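Local coordinates for protein diadenosine tetraphosphatase, putative (Trypanosoma brucei, PDB 2QJC) that binds two manganese ions and probably hydrolyses phosphoesters, possibly diadenosine tetraphosphate, as a calcineurin-like phosphoesterase, at residues V41-G46 with K71-Y76; E35-A40 with L231-F236. All coordinates share one frame; numbering follows the deposited sequence.

Contact 1: residues V41-G46 with K71-Y76; sequences VSFKQG and KRLGAY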
loop_
_atom_site.group_PDB
_atom_site.type_symbol
_atom_site.label_atom_id
_atom_site.label_comp_id
_atom_site.label_asym_id
_atom_site.label_seq_id
_atom_site.Cartn_x
_atom_site.Cartn_y
_atom_site.Cartn_z
ATOM N N VAL A 41 7.914 15.202 -5.872
ATOM C CA VAL A 41 7.454 15.716 -4.582
ATOM C C VAL A 41 8.594 16.418 -3.854
ATOM O O VAL A 41 8.412 16.930 -2.749
ATOM C CB VAL A 41 6.906 14.592 -3.657
ATOM C CG1 VAL A 41 5.855 13.772 -4.391
ATOM C CG2 VAL A 41 8.046 13.713 -3.164
ATOM N N SER A 42 9.770 16.428 -4.478
ATOM C CA SER A 42 10.952 17.057 -3.898
ATOM C C SER A 42 11.321 16.368 -2.590
ATOM O O SER A 42 11.503 17.016 -1.556
ATOM C CB SER A 42 10.697 18.549 -3.650
ATOM O OG SER A 42 10.349 19.213 -4.853
ATOM N N PHE A 43 11.427 15.044 -2.654
ATOM C CA PHE A 43 11.771 14.219 -1.503
ATOM C C PHE A 43 13.118 14.633 -0.914
ATOM O O PHE A 43 14.119 14.711 -1.627
ATOM C CB PHE A 43 11.822 12.749 -1.922
ATOM C CG PHE A 43 12.124 11.806 -0.795
ATOM C CD1 PHE A 43 11.171 11.538 0.180
ATOM C CD2 PHE A 43 13.371 11.197 -0.699
ATOM C CE1 PHE A 43 11.459 10.679 1.235
ATOM C CE2 PHE A 43 13.667 10.340 0.351
ATOM C CZ PHE A 43 12.712 10.081 1.318
ATOM N N LYS A 44 13.138 14.887 0.393
ATOM C CA LYS A 44 14.361 15.297 1.076
ATOM C C LYS A 44 14.766 14.267 2.114
ATOM O O LYS A 44 14.314 14.314 3.260
ATOM C CB LYS A 44 14.159 16.652 1.761
ATOM C CG LYS A 44 13.451 17.690 0.902
ATOM C CD LYS A 44 14.160 17.906 -0.428
ATOM C CE LYS A 44 15.575 18.429 -0.241
ATOM N NZ LYS A 44 16.219 18.698 -1.558
ATOM N N GLN A 45 15.617 13.332 1.713
ATOM C CA GLN A 45 16.080 12.285 2.615
ATOM C C GLN A 45 16.502 12.878 3.957
ATOM O O GLN A 45 17.039 13.982 4.017
ATOM C CB GLN A 45 17.258 11.539 1.978
ATOM C CG GLN A 45 17.502 10.150 2.545
ATOM C CD GLN A 45 18.553 9.387 1.757
ATOM O OE1 GLN A 45 18.596 9.460 0.528
ATOM N NE2 GLN A 45 19.396 8.637 2.461
ATOM N N GLY A 46 16.259 12.143 5.036
ATOM C CA GLY A 46 16.624 12.633 6.352
ATOM C C GLY A 46 15.562 13.555 6.925
ATOM O O GLY A 46 15.458 13.709 8.140
ATOM N N LYS A 71 14.905 0.399 0.819
ATOM C CA LYS A 71 15.767 0.012 1.934
ATOM C C LYS A 71 16.847 1.065 2.211
ATOM O O LYS A 71 17.012 1.506 3.347
ATOM C CB LYS A 71 16.434 -1.337 1.648
ATOM C CG LYS A 71 17.420 -1.792 2.717
ATOM C CD LYS A 71 18.007 -3.155 2.364
ATOM C CE LYS A 71 19.116 -3.570 3.326
ATOM N NZ LYS A 71 18.674 -3.583 4.752
ATOM N N ARG A 72 17.579 1.466 1.173
ATOM C CA ARG A 72 18.636 2.459 1.340
ATOM C C ARG A 72 18.064 3.796 1.805
ATOM O O ARG A 72 18.757 4.582 2.452
ATOM C CB ARG A 72 19.413 2.648 0.026
ATOM C CG ARG A 72 18.689 3.474 -1.030
ATOM C CD ARG A 72 18.976 2.967 -2.445
ATOM N NE ARG A 72 20.245 3.427 -3.009
ATOM C CZ ARG A 72 20.500 4.687 -3.355
ATOM N NH1 ARG A 72 19.577 5.627 -3.190
ATOM N NH2 ARG A 72 21.671 5.004 -3.895
ATOM N N LEU A 73 16.799 4.055 1.480
ATOM C CA LEU A 73 16.154 5.307 1.878
ATOM C C LEU A 73 15.579 5.275 3.287
ATOM O O LEU A 73 15.166 6.305 3.814
ATOM C CB LEU A 73 15.036 5.671 0.898
ATOM C CG LEU A 73 15.472 6.147 -0.486
ATOM C CD1 LEU A 73 14.244 6.438 -1.330
ATOM C CD2 LEU A 73 16.342 7.393 -0.353
ATOM N N GLY A 74 15.560 4.096 3.896
ATOM C CA GLY A 74 15.013 3.971 5.237
ATOM C C GLY A 74 13.495 4.060 5.211
ATOM O O GLY A 74 12.852 4.275 6.237
ATOM N N ALA A 75 12.929 3.875 4.023
ATOM C CA ALA A 75 11.485 3.942 3.815
ATOM C C ALA A 75 10.687 2.810 4.457
ATOM O O ALA A 75 11.179 1.686 4.609
ATOM C CB ALA A 75 11.187 3.985 2.319
ATOM N N TYR A 76 9.445 3.120 4.823
ATOM C CA TYR A 76 8.529 2.148 5.422
ATOM C C TYR A 76 7.580 1.605 4.355
ATOM O O TYR A 76 7.494 2.138 3.249
ATOM C CB TYR A 76 7.685 2.813 6.514
ATOM C CG TYR A 76 8.408 3.041 7.816
ATOM C CD1 TYR A 76 8.473 2.039 8.784
ATOM C CD2 TYR A 76 9.026 4.263 8.085
ATOM C CE1 TYR A 76 9.135 2.249 9.993
ATOM C CE2 TYR A 76 9.695 4.484 9.293
ATOM C CZ TYR A 76 9.744 3.474 10.239
ATOM O OH TYR A 76 10.410 3.681 11.426
#
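Gln-45 and Leu-73 bring the two backbones nearest, their CA atoms 7.0 Å apart, where the loop after helix 31-41 passes the C-terminal end of helix 63-73. One methyl of Leu-73, CD2, does nearly all the touching from its side. The side chains of Gln-45 and Leu-73 cross at about a right angle: OE1 of Gln-45 sits 3.2 Å from Leu-73 CD2, a snug carbon-oxygen contact rather than a hydrogen bond, and CD follows at 3.6 Å. The extended chain of Gln-45, with CG trans to the backbone N (chi1 -159°), carries the amide this far across the surface. The Phe-43 ring meets the same methyl obliquely, with CE2 4.0 Å from Leu-73 CD2, as the two side chains slide past each other in opposite directions. Phe-43 continues inward onto Ile-22 and Leu-50 of the sheet, so the apolar part of the contact is the outer margin of the core, while Gln-45 lies at the solvent side. Both helices finish in Schellman motifs, at Ser-42 and Gly-74, and their chains turn off toward parallel strands 49-52 and 76-77, as in successive beta-alpha-beta crossovers of an alpha/beta fold.

Contact 2: residues E35-A40 with L231-F236; sequences EDLLRA and LSAAVF
Ala-40 N donates to Asp-36 O at 2.8 Å, an ordinary helical bond that spans the turn bearing Leu-37, the residue through which helix 31-41 meets strand 230-236. On this turn the guanidinium of Arg-39 has Glu-35 O 3.6 Å above its plane, over its centre; Glu-35 itself pairs with Arg-31. The contact with the strand, by contrast, is apolar and buried. With CG trans to the backbone N (chi1 -179°), Leu-37 reaches from the helix toward the sheet and forks over the strand backbone. Its CD2 methyl lies against two residues of the strand, 3.8 Å from Ala-233 CB and 3.9 Å from Leu-231 CG, while the other branch, CD1, rests 3.8 Å from Leu-231 O. The leucine side chains cross at about a right angle. Between Leu-231 and Ala-233, Ser-232 points away from the helix, its OG hydrogen-bonded to Ser-223 OG, the alternation expected of a strand with one face under a helix. The short axes run 9.1 Å apart at closest and 38° from parallel. Val-24 of the adjoining strand 21-24 touches both Leu-37 and Leu-231, tying the pair to the strand that leads into metal ligands Asp-26 and His-28; the Leu-231 side chain is about 6 Å from that of Asp-26. This is helix-on-sheet packing in the alpha/beta core of the calcineurin-like phosphoesterase fold, behind its dimanganese site.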
loop_
_atom_site.group_PDB
_atom_site.type_symbol
_atom_site.label_atom_id
_atom_site.label_comp_id
_atom_site.label_asym_id
_atom_site.label_seq_id
_atom_site.Cartn_x
_atom_site.Cartn_y
_atom_site.Cartn_z
ATOM N N GLU A 35 11.270 6.805 -8.917
ATOM C CA GLU A 35 12.278 7.865 -8.922
ATOM C C GLU A 35 11.659 9.173 -9.402
ATOM O O GLU A 35 11.908 10.236 -8.834
ATOM C CB GLU A 35 13.436 7.495 -9.844
ATOM C CG GLU A 35 14.169 6.242 -9.436
ATOM C CD GLU A 35 15.112 5.746 -10.510
ATOM O OE1 GLU A 35 15.005 6.212 -11.669
ATOM O OE2 GLU A 35 15.950 4.875 -10.191
ATOM N N ASP A 36 10.849 9.091 -10.454
ATOM C CA ASP A 36 10.204 10.281 -10.994
ATOM C C ASP A 36 9.259 10.880 -9.960
ATOM O O ASP A 36 9.172 12.100 -9.821
ATOM C CB ASP A 36 9.413 9.952 -12.259
ATOM C CG ASP A 36 10.207 9.121 -13.246
ATOM O OD1 ASP A 36 11.415 9.388 -13.429
ATOM O OD2 ASP A 36 9.615 8.199 -13.848
ATOM N N LEU A 37 8.552 10.021 -9.234
ATOM C CA LEU A 37 7.618 10.498 -8.222
ATOM C C LEU A 37 8.361 11.205 -7.087
ATOM O O LEU A 37 7.901 12.228 -6.580
ATOM C CB LEU A 37 6.788 9.336 -7.659
ATOM C CG LEU A 37 5.751 9.731 -6.596
ATOM C CD1 LEU A 37 4.822 10.800 -7.144
ATOM C CD2 LEU A 37 4.956 8.512 -6.168
ATOM N N LEU A 38 9.509 10.663 -6.693
ATOM C CA LEU A 38 10.288 11.267 -5.620
ATOM C C LEU A 38 10.760 12.664 -6.023
ATOM O O LEU A 38 10.757 13.592 -5.201
ATOM C CB LEU A 38 11.468 10.368 -5.254
ATOM C CG LEU A 38 11.048 9.039 -4.610
ATOM C CD1 LEU A 38 12.278 8.204 -4.308
ATOM C CD2 LEU A 38 10.255 9.298 -3.332
ATOM N N ARG A 39 11.164 12.817 -7.284
ATOM C CA ARG A 39 11.583 14.121 -7.785
ATOM C C ARG A 39 10.347 15.005 -7.866
ATOM O O ARG A 39 10.416 16.211 -7.628
ATOM C CB ARG A 39 12.208 14.013 -9.185
ATOM C CG ARG A 39 13.634 13.482 -9.206
ATOM C CD ARG A 39 14.260 13.647 -10.586
ATOM N NE ARG A 39 13.664 12.753 -11.576
ATOM C CZ ARG A 39 13.958 11.465 -11.688
ATOM N NH1 ARG A 39 14.843 10.906 -10.877
ATOM N NH2 ARG A 39 13.364 10.736 -12.613
ATOM N N ALA A 40 9.212 14.392 -8.194
ATOM C CA ALA A 40 7.953 15.116 -8.321
ATOM C C ALA A 40 7.413 15.687 -7.003
ATOM O O ALA A 40 6.536 16.557 -7.015
ATOM C CB ALA A 40 6.901 14.216 -8.969
ATOM N N LEU A 231 1.563 6.705 -11.083
ATOM C CA LEU A 231 2.023 6.373 -9.734
ATOM C C LEU A 231 1.705 7.604 -8.894
ATOM O O LEU A 231 2.313 8.663 -9.073
ATOM C CB LEU A 231 3.527 6.088 -9.702
ATOM C CG LEU A 231 4.034 5.491 -8.379
ATOM C CD1 LEU A 231 3.341 4.137 -8.119
ATOM C CD2 LEU A 231 5.563 5.318 -8.430
ATOM N N SER A 232 0.740 7.456 -7.989
ATOM C CA SER A 232 0.288 8.551 -7.145
ATOM C C SER A 232 0.732 8.474 -5.691
ATOM O O SER A 232 0.977 7.394 -5.152
ATOM C CB SER A 232 -1.236 8.623 -7.183
ATOM O OG SER A 232 -1.709 8.576 -8.513
ATOM N N ALA A 233 0.822 9.640 -5.060
ATOM C CA ALA A 233 1.206 9.714 -3.663
ATOM C C ALA A 233 0.361 10.750 -2.940
ATOM O O ALA A 233 -0.067 11.745 -3.542
ATOM C CB ALA A 233 2.687 10.076 -3.534
ATOM N N ALA A 234 0.117 10.499 -1.657
ATOM C CA ALA A 234 -0.626 11.422 -0.805
ATOM C C ALA A 234 0.411 12.094 0.093
ATOM O O ALA A 234 1.254 11.424 0.697
ATOM C CB ALA A 234 -1.652 10.677 0.039
ATOM N N VAL A 235 0.351 13.420 0.171
ATOM C CA VAL A 235 1.297 14.180 0.974
ATOM C C VAL A 235 0.654 14.745 2.235
ATOM O O VAL A 235 -0.404 15.360 2.181
ATOM C CB VAL A 235 1.894 15.350 0.161
ATOM C CG1 VAL A 235 3.004 16.040 0.964
ATOM C CG2 VAL A 235 2.431 14.835 -1.163
ATOM N N PHE A 236 1.303 14.517 3.371
ATOM C CA PHE A 236 0.815 15.013 4.651
ATOM C C PHE A 236 1.899 15.870 5.302
ATOM O O PHE A 236 3.082 15.528 5.256
ATOM C CB PHE A 236 0.428 13.837 5.554
ATOM C CG PHE A 236 -0.791 13.092 5.075
ATOM C CD1 PHE A 236 -2.072 13.544 5.395
ATOM C CD2 PHE A 236 -0.660 11.989 4.230
ATOM C CE1 PHE A 236 -3.212 12.910 4.871
ATOM C CE2 PHE A 236 -1.795 11.344 3.696
ATOM C CZ PHE A 236 -3.070 11.806 4.016
#

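The two contacts lie with centres 11 Å apart on the same side of the chain's centre. Residues 35-40 run straight into 41-46, so the chain visits contact 2, then both halves of contact 1, and returns to contact 2 only at 231-236; contact 1 is nested within the loop that contact 2 closes. Leu-38 joins them: its O probably accepts a hydrogen bond from Phe-43 N at 3.0 Å, and its CD1 packs 4.0 Å from Leu-73 CD1. Contact 2, buried nearer the manganese ions, packs helix 31-41 on the mixed sheet through strand 230-236; contact 1, at the surface, joins the loop that follows it to the end of helix 63-73.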